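Local coordinates for protein GCN5-related N-acetyltransferase (PDB 4J3G) that probably transfers an acetyl group from acetyl-CoA to an amine, perhaps the N-terminal alanine of a ribosomal protein, as a GNAT-family acetyltransferase, at residues H63-N68 and V86-Y91. Residues are numbered along the deposited sequence; the frame is centred on the assembly and turned at random.
Sequences HQWLEN and VGYASY. With SO4 (sulfate ion), chain F.
Trp65 reaches from helix 59-72 to strand 84-93 and touches Tyr88 and Ser90 with the far corner of its indole. One ring carbon does the touching on both: Trp65 CH2 lies 3.8 Å from Tyr88 CE2. The same Trp65 CH2 is 4.0 Å from Ser90 CB. The two rings are steeply inclined, with planes at 69°, and the approach is oblique. With CG anti to the backbone N (chi1 176°), Trp65 carries its indole away from the helix and across to the strand. On the pyrrole side, Trp65 NE1 is modelled as donating to sulfate O3, but at 2.4 Å the bond is implausibly short and its detail doubtful; O3 lies at the ring edge, near its plane, and the ion probably comes from the crystallisation liquor.

Further out, Val76 of the adjoining strand packs on both Trp65 and Ser90, and Leu37, Ile40 and Tyr41 of helix 34-47 pack against Tyr88. Ser90 turns its OG to Pro75 O and Arg69 NE, leaving its CB to meet the indole. Between helix and strand the contact is thus a single apolar touch on the GNAT sheet, made through carbon atoms, and Val76 shares the packing.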
ATOM      1  N   HIS A  63     -16.841  14.269  -6.239  1.00 23.74           N
ATOM      2  CA  HIS A  63     -18.172  13.674  -6.194  1.00 25.21           C
ATOM      3  C   HIS A  63     -18.056  12.138  -6.340  1.00 23.78           C
ATOM      4  O   HIS A  63     -18.734  11.372  -5.610  1.00 23.31           O
ATOM      5  CB  HIS A  63     -19.062  14.288  -7.270  1.00 28.86           C
ATOM      6  CG  HIS A  63     -20.273  13.469  -7.602  1.00 35.97           C
ATOM      7  ND1 HIS A  63     -21.462  13.578  -6.911  1.00 40.54           N
ATOM      8  CD2 HIS A  63     -20.483  12.540  -8.566  1.00 38.50           C
ATOM      9  CE1 HIS A  63     -22.350  12.750  -7.430  1.00 42.10           C
ATOM     10  NE2 HIS A  63     -21.783  12.113  -8.440  1.00 43.49           N
ATOM     11  N   GLN A  64     -17.247  11.692  -7.298  1.00 22.59           N
ATOM     12  CA  GLN A  64     -17.007  10.257  -7.495  1.00 24.86           C
ATOM     13  C   GLN A  64     -16.313   9.673  -6.268  1.00 22.55           C
ATOM     14  O   GLN A  64     -16.645   8.569  -5.825  1.00 21.28           O
ATOM     15  CB  GLN A  64     -16.167   9.972  -8.750  1.00 26.81           C
ATOM     16  CG  GLN A  64     -16.848  10.413 -10.046  1.00 33.07           C
ATOM     17  CD  GLN A  64     -15.990  10.196 -11.270  1.00 38.67           C
ATOM     18  OE1 GLN A  64     -15.038   9.404 -11.244  1.00 45.22           O
ATOM     19  NE2 GLN A  64     -16.320  10.898 -12.364  1.00 42.15           N
ATOM     20  N   TRP A  65     -15.403  10.442  -5.678  1.00 20.73           N
ATOM     21  CA  TRP A  65     -14.638   9.954  -4.520  1.00 20.33           C
ATOM     22  C   TRP A  65     -15.570   9.716  -3.334  1.00 20.47           C
ATOM     23  O   TRP A  65     -15.508   8.653  -2.652  1.00 19.88           O
ATOM     24  CB  TRP A  65     -13.540  10.954  -4.138  1.00 19.33           C
ATOM     25  CG  TRP A  65     -12.762  10.581  -2.907  1.00 19.40           C
ATOM     26  CD1 TRP A  65     -11.697   9.756  -2.836  1.00 19.23           C
ATOM     27  CD2 TRP A  65     -12.996  11.050  -1.574  1.00 20.49           C
ATOM     28  NE1 TRP A  65     -11.245   9.673  -1.552  1.00 20.46           N
ATOM     29  CE2 TRP A  65     -12.022  10.461  -0.752  1.00 21.09           C
ATOM     30  CE3 TRP A  65     -13.921  11.908  -1.008  1.00 20.93           C
ATOM     31  CZ2 TRP A  65     -11.983  10.676   0.628  1.00 20.79           C
ATOM     32  CZ3 TRP A  65     -13.860  12.150   0.360  1.00 21.26           C
ATOM     33  CH2 TRP A  65     -12.888  11.552   1.151  1.00 21.69           C
ATOM     34  N   LEU A  66     -16.467  10.673  -3.119  1.00 19.59           N
ATOM     35  CA  LEU A  66     -17.414  10.589  -1.996  1.00 19.36           C
ATOM     36  C   LEU A  66     -18.412   9.458  -2.252  1.00 21.21           C
ATOM     37  O   LEU A  66     -18.749   8.709  -1.346  1.00 19.31           O
ATOM     38  CB  LEU A  66     -18.157  11.911  -1.823  1.00 20.18           C
ATOM     39  CG  LEU A  66     -19.176  11.995  -0.669  1.00 20.58           C
ATOM     40  CD1 LEU A  66     -18.549  11.733   0.680  1.00 19.81           C
ATOM     41  CD2 LEU A  66     -19.841  13.340  -0.676  1.00 21.04           C
ATOM     42  N   GLU A  67     -18.897   9.366  -3.480  1.00 21.59           N
ATOM     43  CA  GLU A  67     -19.914   8.366  -3.820  1.00 23.09           C
ATOM     44  C   GLU A  67     -19.343   6.998  -3.595  1.00 23.83           C
ATOM     45  O   GLU A  67     -20.035   6.087  -3.092  1.00 22.89           O
ATOM     46  CB  GLU A  67     -20.333   8.524  -5.273  1.00 23.70           C
ATOM     47  N   ASN A  68     -18.077   6.821  -3.981  1.00 23.70           N
ATOM     48  CA  ASN A  68     -17.436   5.528  -3.834  1.00 25.23           C
ATOM     49  C   ASN A  68     -17.185   5.195  -2.346  1.00 25.82           C
ATOM     50  O   ASN A  68     -17.363   4.037  -1.922  1.00 25.45           O
ATOM     51  CB  ASN A  68     -16.149   5.463  -4.612  1.00 27.03           C
ATOM     52  CG  ASN A  68     -16.365   5.444  -6.114  1.00 30.43           C
ATOM     53  OD1 ASN A  68     -17.459   5.159  -6.608  1.00 35.48           O
ATOM     54  ND2 ASN A  68     -15.326   5.756  -6.843  1.00 32.44           N
ATOM     55  N   VAL A  86     -14.099  23.136   8.133  1.00 23.16           N
ATOM     56  CA  VAL A  86     -12.693  23.506   8.405  1.00 23.25           C
ATOM     57  C   VAL A  86     -11.763  22.312   8.358  1.00 21.67           C
ATOM     58  O   VAL A  86     -10.521  22.469   8.427  1.00 23.24           O
ATOM     59  CB  VAL A  86     -12.515  24.285   9.735  1.00 24.13           C
ATOM     60  CG1 VAL A  86     -13.064  25.701   9.590  1.00 25.31           C
ATOM     61  CG2 VAL A  86     -13.203  23.588  10.913  1.00 24.49           C
ATOM     62  N   GLY A  87     -12.335  21.134   8.144  1.00 19.37           N
ATOM     63  CA  GLY A  87     -11.517  19.937   7.881  1.00 17.73           C
ATOM     64  C   GLY A  87     -12.356  18.732   7.552  1.00 17.49           C
ATOM     65  O   GLY A  87     -13.543  18.716   7.802  1.00 18.15           O
ATOM     66  N   TYR A  88     -11.721  17.667   7.047  1.00 17.21           N
ATOM     67  CA  TYR A  88     -12.422  16.405   6.902  1.00 17.00           C
ATOM     68  C   TYR A  88     -11.488  15.204   7.121  1.00 15.81           C
ATOM     69  O   TYR A  88     -10.259  15.319   7.083  1.00 16.43           O
ATOM     70  CB  TYR A  88     -13.120  16.296   5.535  1.00 16.87           C
ATOM     71  CG  TYR A  88     -12.210  16.082   4.322  1.00 17.35           C
ATOM     72  CD1 TYR A  88     -11.641  17.160   3.642  1.00 18.44           C
ATOM     73  CD2 TYR A  88     -11.985  14.795   3.808  1.00 18.23           C
ATOM     74  CE1 TYR A  88     -10.852  16.954   2.500  1.00 18.93           C
ATOM     75  CE2 TYR A  88     -11.186  14.583   2.677  1.00 18.28           C
ATOM     76  CZ  TYR A  88     -10.638  15.675   2.020  1.00 19.06           C
ATOM     77  OH  TYR A  88      -9.864  15.490   0.880  1.00 19.56           O
ATOM     78  N   ALA A  89     -12.096  14.042   7.316  1.00 15.19           N
ATOM     79  CA  ALA A  89     -11.315  12.803   7.534  1.00 15.05           C
ATOM     80  C   ALA A  89     -12.014  11.608   6.950  1.00 13.89           C
ATOM     81  O   ALA A  89     -13.265  11.521   6.921  1.00 14.57           O
ATOM     82  CB  ALA A  89     -11.058  12.547   9.033  1.00 15.48           C
ATOM     83  N   SER A  90     -11.215  10.648   6.507  1.00 13.83           N
ATOM     84  CA  SER A  90     -11.789   9.427   6.026  1.00 13.05           C
ATOM     85  C   SER A  90     -10.804   8.283   6.166  1.00 12.56           C
ATOM     86  O   SER A  90      -9.661   8.459   6.575  1.00 12.23           O
ATOM     87  CB  SER A  90     -12.235   9.599   4.564  1.00 13.05           C
ATOM     88  OG  SER A  90     -13.080   8.522   4.172  1.00 14.35           O
ATOM     89  N   TYR A  91     -11.290   7.085   5.875  1.00 13.38           N
ATOM     90  CA  TYR A  91     -10.399   5.931   5.712  1.00 12.46           C
ATOM     91  C   TYR A  91     -10.899   5.055   4.609  1.00 13.84           C
ATOM     92  O   TYR A  91     -12.085   5.112   4.228  1.00 13.98           O
ATOM     93  CB  TYR A  91     -10.197   5.157   6.992  1.00 12.85           C
ATOM     94  CG  TYR A  91     -11.365   4.436   7.533  1.00 12.96           C
ATOM     95  CD1 TYR A  91     -11.834   3.242   6.938  1.00 13.24           C
ATOM     96  CD2 TYR A  91     -11.975   4.860   8.700  1.00 13.45           C
ATOM     97  CE1 TYR A  91     -12.924   2.575   7.463  1.00 13.67           C
ATOM     98  CE2 TYR A  91     -13.044   4.168   9.233  1.00 13.88           C
ATOM     99  CZ  TYR A  91     -13.508   3.038   8.623  1.00 14.21           C
ATOM    100  OH  TYR A  91     -14.611   2.381   9.168  1.00 15.65           O
TER
HETATM  101  S   SO4 F 202      -8.214   8.115  -1.752  1.00 67.27           S
HETATM  102  O1  SO4 F 202      -6.984   7.852  -0.963  1.00 66.59           O
HETATM  103  O2  SO4 F 202      -8.960   6.860  -2.001  1.00 69.39           O
HETATM  104  O3  SO4 F 202      -9.038   9.061  -0.966  1.00 70.97           O
HETATM  105  O4  SO4 F 202      -7.893   8.715  -3.074  1.00 68.99           O